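Long-range contact in hypothetical protein (Staphylococcus aureus subsp. aureus, PDB 1QYI), which is of unknown function but carries a haloacid dehalogenase (HAD)-like hydrolase region and is probably a hydrolase of that superfamily: residues N57-L69 / N127-N139. Residues are numbered along the deposited sequence; the frame is centred on the assembly and turned at random.
Sequences NRIFQKDKILNKL and NLNEQLPLQFLDN
Ile65 reaches with its CD1 methyl to the ring of Pro133, CD1 lying 3.4 Å from Pro133 CG, while its CG1 rests 3.8 Å from Leu134 CB. The torsions explain the reach: CG1 stands beside the backbone N, and the outer torsion is extended (chi2 177°), carrying CD1 across to the partner although CB points past it. One turn on, Leu69 and Leu137 meet at about a right angle through their methyls, Leu69 CD2 to Leu137 CD1 at 3.5 Å. Lys68 runs past Leu137 in the opposite direction, its CB covering the same CD1 methyl.

At the other end the contact turns polar. Arg58 and Glu130 form a salt bridge, NH2 to OE1 at 3.2 Å, far from straight (N-H...O 139°): the guanidinium and carboxylate planes are inclined by 41°, and NH2 comes to OE1 from above the carboxylate plane. Between these two zones the Gln61 side chain, bent at chi2, passes across Glu130 and folds back on its own helix end. Gln61 NE2 donates to Arg58 O at 2.7 Å, in the carbonyl plane and on a lone pair, which holds the amide steady beside Glu130 CG. A water donates to both Ile59 O and Glu130 O, linking the two backbones where no direct bond joins them.

Helix 77-93 packs against Pro133, and Tyr27 of helix 16-31 touches Arg58. The arrangement joins the junction between helices 49-60 and 64-71, a type I' turn from Gln61 to Lys64, to the irregular segment leading into the short helix 134-137, within a helical region that lies between the first and second strands of the parallel HAD-like sheet in sequence, where cap domains are inserted in many HAD relatives.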
loop_
_atom_site.group_PDB
_atom_site.type_symbol
_atom_site.label_atom_id
_atom_site.label_comp_id
_atom_site.label_asym_id
_atom_site.label_seq_id
_atom_site.Cartn_x
_atom_site.Cartn_y
_atom_site.Cartn_z
ATOM N N ASN A 57 -7.563 13.758 -7.393
ATOM C CA ASN A 57 -7.672 15.101 -6.880
ATOM C C ASN A 57 -9.087 15.380 -6.399
ATOM O O ASN A 57 -9.280 15.932 -5.317
ATOM C CB ASN A 57 -7.284 16.102 -7.955
ATOM C CG ASN A 57 -7.472 17.518 -7.500
ATOM O OD1 ASN A 57 -6.952 17.913 -6.458
ATOM N ND2 ASN A 57 -8.219 18.299 -8.271
ATOM N N ARG A 58 -10.083 14.999 -7.193
ATOM C CA ARG A 58 -11.473 15.229 -6.810
ATOM C C ARG A 58 -11.879 14.415 -5.585
ATOM O O ARG A 58 -12.428 14.957 -4.626
ATOM C CB ARG A 58 -12.421 14.876 -7.958
ATOM C CG ARG A 58 -12.386 15.799 -9.154
ATOM C CD ARG A 58 -13.535 15.433 -10.072
ATOM N NE ARG A 58 -14.821 15.661 -9.403
ATOM C CZ ARG A 58 -15.972 15.098 -9.760
ATOM N NH1 ARG A 58 -16.015 14.257 -10.787
ATOM N NH2 ARG A 58 -17.080 15.379 -9.090
ATOM N N ILE A 59 -11.619 13.111 -5.632
ATOM C CA ILE A 59 -11.975 12.209 -4.538
ATOM C C ILE A 59 -11.335 12.612 -3.207
ATOM O O ILE A 59 -12.039 12.808 -2.219
ATOM C CB ILE A 59 -11.585 10.734 -4.869
ATOM C CG1 ILE A 59 -12.258 10.283 -6.166
ATOM C CG2 ILE A 59 -12.015 9.805 -3.733
ATOM C CD1 ILE A 59 -13.782 10.373 -6.137
ATOM N N PHE A 60 -10.011 12.752 -3.183
ATOM C CA PHE A 60 -9.305 13.111 -1.957
ATOM C C PHE A 60 -9.111 14.604 -1.657
ATOM O O PHE A 60 -8.547 14.956 -0.617
ATOM C CB PHE A 60 -7.938 12.410 -1.914
ATOM C CG PHE A 60 -8.016 10.912 -1.898
ATOM C CD1 PHE A 60 -8.807 10.254 -0.966
ATOM C CD2 PHE A 60 -7.284 10.155 -2.814
ATOM C CE1 PHE A 60 -8.874 8.859 -0.940
ATOM C CE2 PHE A 60 -7.341 8.758 -2.797
ATOM C CZ PHE A 60 -8.136 8.109 -1.860
ATOM N N GLN A 61 -9.570 15.470 -2.559
ATOM C CA GLN A 61 -9.457 16.917 -2.384
ATOM C C GLN A 61 -8.013 17.375 -2.161
ATOM O O GLN A 61 -7.649 17.851 -1.079
ATOM C CB GLN A 61 -10.328 17.366 -1.214
ATOM C CG GLN A 61 -11.789 17.028 -1.393
ATOM C CD GLN A 61 -12.485 17.935 -2.386
ATOM O OE1 GLN A 61 -12.778 19.094 -2.090
ATOM N NE2 GLN A 61 -12.743 17.415 -3.578
ATOM N N LYS A 62 -7.195 17.233 -3.195
ATOM C CA LYS A 62 -5.794 17.615 -3.117
ATOM C C LYS A 62 -5.069 16.763 -2.092
ATOM O O LYS A 62 -4.068 17.189 -1.516
ATOM C CB LYS A 62 -5.639 19.096 -2.749
ATOM C CG LYS A 62 -5.799 20.074 -3.919
ATOM C CD LYS A 62 -4.769 19.817 -5.021
ATOM C CE LYS A 62 -4.926 20.804 -6.171
ATOM N NZ LYS A 62 -3.919 20.601 -7.254
ATOM N N ASP A 63 -5.579 15.560 -1.858
ATOM C CA ASP A 63 -4.954 14.644 -0.911
ATOM C C ASP A 63 -5.147 15.028 0.551
ATOM O O ASP A 63 -4.550 14.419 1.447
ATOM C CB ASP A 63 -3.470 14.510 -1.233
ATOM C CG ASP A 63 -3.222 13.573 -2.391
ATOM O OD1 ASP A 63 -4.173 13.330 -3.177
ATOM O OD2 ASP A 63 -2.077 13.088 -2.528
ATOM N N LYS A 64 -5.992 16.028 0.790
ATOM C CA LYS A 64 -6.280 16.461 2.147
ATOM C C LYS A 64 -6.927 15.306 2.919
ATOM O O LYS A 64 -6.538 15.026 4.049
ATOM C CB LYS A 64 -7.182 17.707 2.110
ATOM C CG LYS A 64 -6.425 18.985 1.702
ATOM C CD LYS A 64 -7.245 20.277 1.833
ATOM C CE LYS A 64 -8.430 20.326 0.874
ATOM N NZ LYS A 64 -9.118 21.656 0.901
ATOM N N ILE A 65 -7.897 14.636 2.289
ATOM C CA ILE A 65 -8.608 13.492 2.875
ATOM C C ILE A 65 -7.607 12.349 3.063
ATOM O O ILE A 65 -7.598 11.665 4.088
ATOM C CB ILE A 65 -9.745 12.983 1.933
ATOM C CG1 ILE A 65 -10.756 14.094 1.660
ATOM C CG2 ILE A 65 -10.484 11.811 2.575
ATOM C CD1 ILE A 65 -11.852 13.692 0.686
ATOM N N LEU A 66 -6.758 12.169 2.058
ATOM C CA LEU A 66 -5.747 11.122 2.049
ATOM C C LEU A 66 -4.698 11.274 3.153
ATOM O O LEU A 66 -4.220 10.279 3.702
ATOM C CB LEU A 66 -5.073 11.093 0.677
ATOM C CG LEU A 66 -3.863 10.185 0.446
ATOM C CD1 LEU A 66 -4.146 8.759 0.909
ATOM C CD2 LEU A 66 -3.517 10.210 -1.034
ATOM N N ASN A 67 -4.348 12.516 3.480
ATOM C CA ASN A 67 -3.363 12.779 4.526
ATOM C C ASN A 67 -3.972 12.771 5.925
ATOM O O ASN A 67 -3.274 12.509 6.909
ATOM C CB ASN A 67 -2.672 14.121 4.282
ATOM C CG ASN A 67 -1.781 14.099 3.062
ATOM O OD1 ASN A 67 -0.927 13.222 2.924
ATOM N ND2 ASN A 67 -1.973 15.063 2.165
ATOM N N LYS A 68 -5.268 13.063 6.015
ATOM C CA LYS A 68 -5.958 13.075 7.300
ATOM C C LYS A 68 -6.072 11.639 7.810
ATOM O O LYS A 68 -5.872 11.379 8.994
ATOM C CB LYS A 68 -7.363 13.680 7.157
ATOM C CG LYS A 68 -7.871 14.466 8.379
ATOM C CD LYS A 68 -7.680 13.721 9.704
ATOM C CE LYS A 68 -8.322 14.464 10.885
ATOM N NZ LYS A 68 -7.788 15.843 11.090
ATOM N N LEU A 69 -6.390 10.712 6.907
ATOM C CA LEU A 69 -6.531 9.302 7.258
ATOM C C LEU A 69 -5.208 8.754 7.765
ATOM O O LEU A 69 -5.182 7.835 8.584
ATOM C CB LEU A 69 -6.986 8.498 6.040
ATOM C CG LEU A 69 -8.291 8.947 5.370
ATOM C CD1 LEU A 69 -8.465 8.189 4.065
ATOM C CD2 LEU A 69 -9.468 8.703 6.294
ATOM N N ASN A 127 -25.908 15.472 -5.775
ATOM C CA ASN A 127 -24.627 16.163 -5.981
ATOM C C ASN A 127 -23.573 15.538 -5.054
ATOM O O ASN A 127 -23.759 15.464 -3.844
ATOM C CB ASN A 127 -24.756 17.674 -5.718
ATOM C CG ASN A 127 -25.803 18.345 -6.623
ATOM O OD1 ASN A 127 -25.894 18.051 -7.821
ATOM N ND2 ASN A 127 -26.585 19.258 -6.049
ATOM N N LEU A 128 -22.460 15.106 -5.636
ATOM C CA LEU A 128 -21.395 14.425 -4.906
ATOM C C LEU A 128 -20.923 14.961 -3.553
ATOM O O LEU A 128 -20.908 14.215 -2.564
ATOM C CB LEU A 128 -20.190 14.255 -5.821
ATOM C CG LEU A 128 -19.139 13.259 -5.341
ATOM C CD1 LEU A 128 -19.769 11.952 -4.853
ATOM C CD2 LEU A 128 -18.209 13.002 -6.506
ATOM N N ASN A 129 -20.540 16.235 -3.510
ATOM C CA ASN A 129 -20.034 16.857 -2.285
ATOM C C ASN A 129 -18.815 16.078 -1.768
ATOM O O ASN A 129 -18.848 15.481 -0.687
ATOM C CB ASN A 129 -21.125 16.905 -1.209
ATOM C CG ASN A 129 -20.655 17.577 0.081
ATOM O OD1 ASN A 129 -21.377 17.596 1.077
ATOM N ND2 ASN A 129 -19.446 18.128 0.066
ATOM N N GLU A 130 -17.736 16.110 -2.549
ATOM C CA GLU A 130 -16.507 15.392 -2.222
ATOM C C GLU A 130 -15.716 15.958 -1.054
ATOM O O GLU A 130 -14.537 15.663 -0.888
ATOM C CB GLU A 130 -15.609 15.275 -3.468
ATOM C CG GLU A 130 -15.568 16.499 -4.383
ATOM C CD GLU A 130 -16.889 16.767 -5.093
ATOM O OE1 GLU A 130 -17.268 15.980 -5.988
ATOM O OE2 GLU A 130 -17.550 17.767 -4.738
ATOM N N GLN A 131 -16.375 16.753 -0.226
ATOM C CA GLN A 131 -15.708 17.329 0.927
ATOM C C GLN A 131 -16.258 16.650 2.194
ATOM O O GLN A 131 -15.646 16.698 3.265
ATOM C CB GLN A 131 -15.973 18.835 0.973
ATOM C CG GLN A 131 -14.996 19.629 1.826
ATOM C CD GLN A 131 -13.767 20.106 1.064
ATOM O OE1 GLN A 131 -12.873 19.328 0.720
ATOM N NE2 GLN A 131 -13.732 21.397 0.781
ATOM N N LEU A 132 -17.408 15.996 2.052
ATOM C CA LEU A 132 -18.060 15.319 3.166
ATOM C C LEU A 132 -17.145 14.410 3.996
ATOM O O LEU A 132 -17.083 14.542 5.223
ATOM C CB LEU A 132 -19.260 14.507 2.663
ATOM C CG LEU A 132 -20.120 13.891 3.772
ATOM C CD1 LEU A 132 -20.698 15.000 4.636
ATOM C CD2 LEU A 132 -21.230 13.053 3.164
ATOM N N PRO A 133 -16.423 13.473 3.344
ATOM C CA PRO A 133 -15.541 12.583 4.106
ATOM C C PRO A 133 -14.552 13.339 4.991
ATOM O O PRO A 133 -14.290 12.939 6.127
ATOM C CB PRO A 133 -14.864 11.744 3.019
ATOM C CG PRO A 133 -14.934 12.615 1.797
ATOM C CD PRO A 133 -16.297 13.234 1.893
ATOM N N LEU A 134 -14.021 14.440 4.473
ATOM C CA LEU A 134 -13.068 15.254 5.222
ATOM C C LEU A 134 -13.765 15.939 6.391
ATOM O O LEU A 134 -13.187 16.104 7.462
ATOM C CB LEU A 134 -12.451 16.309 4.305
ATOM C CG LEU A 134 -11.380 17.194 4.927
ATOM C CD1 LEU A 134 -10.173 16.348 5.290
ATOM C CD2 LEU A 134 -10.993 18.281 3.948
ATOM N N GLN A 135 -15.009 16.349 6.169
ATOM C CA GLN A 135 -15.792 17.014 7.200
ATOM C C GLN A 135 -16.419 15.951 8.100
ATOM O O GLN A 135 -17.252 16.242 8.959
ATOM C CB GLN A 135 -16.873 17.872 6.558
ATOM C CG GLN A 135 -16.323 18.928 5.610
ATOM C CD GLN A 135 -17.420 19.643 4.847
ATOM O OE1 GLN A 135 -17.177 20.660 4.201
ATOM N NE2 GLN A 135 -18.634 19.106 4.912
ATOM N N PHE A 136 -16.010 14.709 7.883
ATOM C CA PHE A 136 -16.485 13.591 8.671
ATOM C C PHE A 136 -15.438 13.285 9.740
ATOM O O PHE A 136 -15.772 13.036 10.895
ATOM C CB PHE A 136 -16.693 12.368 7.772
ATOM C CG PHE A 136 -16.687 11.061 8.514
ATOM C CD1 PHE A 136 -17.728 10.721 9.373
ATOM C CD2 PHE A 136 -15.618 10.180 8.378
ATOM C CE1 PHE A 136 -17.700 9.523 10.085
ATOM C CE2 PHE A 136 -15.581 8.982 9.084
ATOM C CZ PHE A 136 -16.622 8.652 9.940
ATOM N N LEU A 137 -14.171 13.318 9.338
ATOM C CA LEU A 137 -13.050 13.023 10.228
ATOM C C LEU A 137 -12.761 14.139 11.231
ATOM O O LEU A 137 -12.020 13.939 12.193
ATOM C CB LEU A 137 -11.797 12.739 9.391
ATOM C CG LEU A 137 -11.957 11.716 8.258
ATOM C CD1 LEU A 137 -10.774 11.815 7.338
ATOM C CD2 LEU A 137 -12.112 10.320 8.817
ATOM N N ASP A 138 -13.348 15.311 10.991
ATOM C CA ASP A 138 -13.185 16.485 11.849
ATOM C C ASP A 138 -12.957 16.129 13.306
ATOM O O ASP A 138 -11.966 16.545 13.901
ATOM C CB ASP A 138 -14.414 17.389 11.731
ATOM C CG ASP A 138 -14.336 18.316 10.533
ATOM O OD1 ASP A 138 -15.378 18.899 10.152
ATOM O OD2 ASP A 138 -13.215 18.480 9.989
ATOM N N ASN A 139 -13.881 15.369 13.883
ATOM C CA ASN A 139 -13.754 14.956 15.277
ATOM C C ASN A 139 -13.802 13.436 15.393
ATOM O O ASN A 139 -14.850 12.854 15.665
ATOM C CB ASN A 139 -14.862 15.599 16.125
ATOM C CG ASN A 139 -16.254 15.299 15.596
ATOM O OD1 ASN A 139 -16.411 14.651 14.558
ATOM N ND2 ASN A 139 -17.275 15.772 16.308
HETATM O O HOH W 1 -14.411 13.069 -1.320
#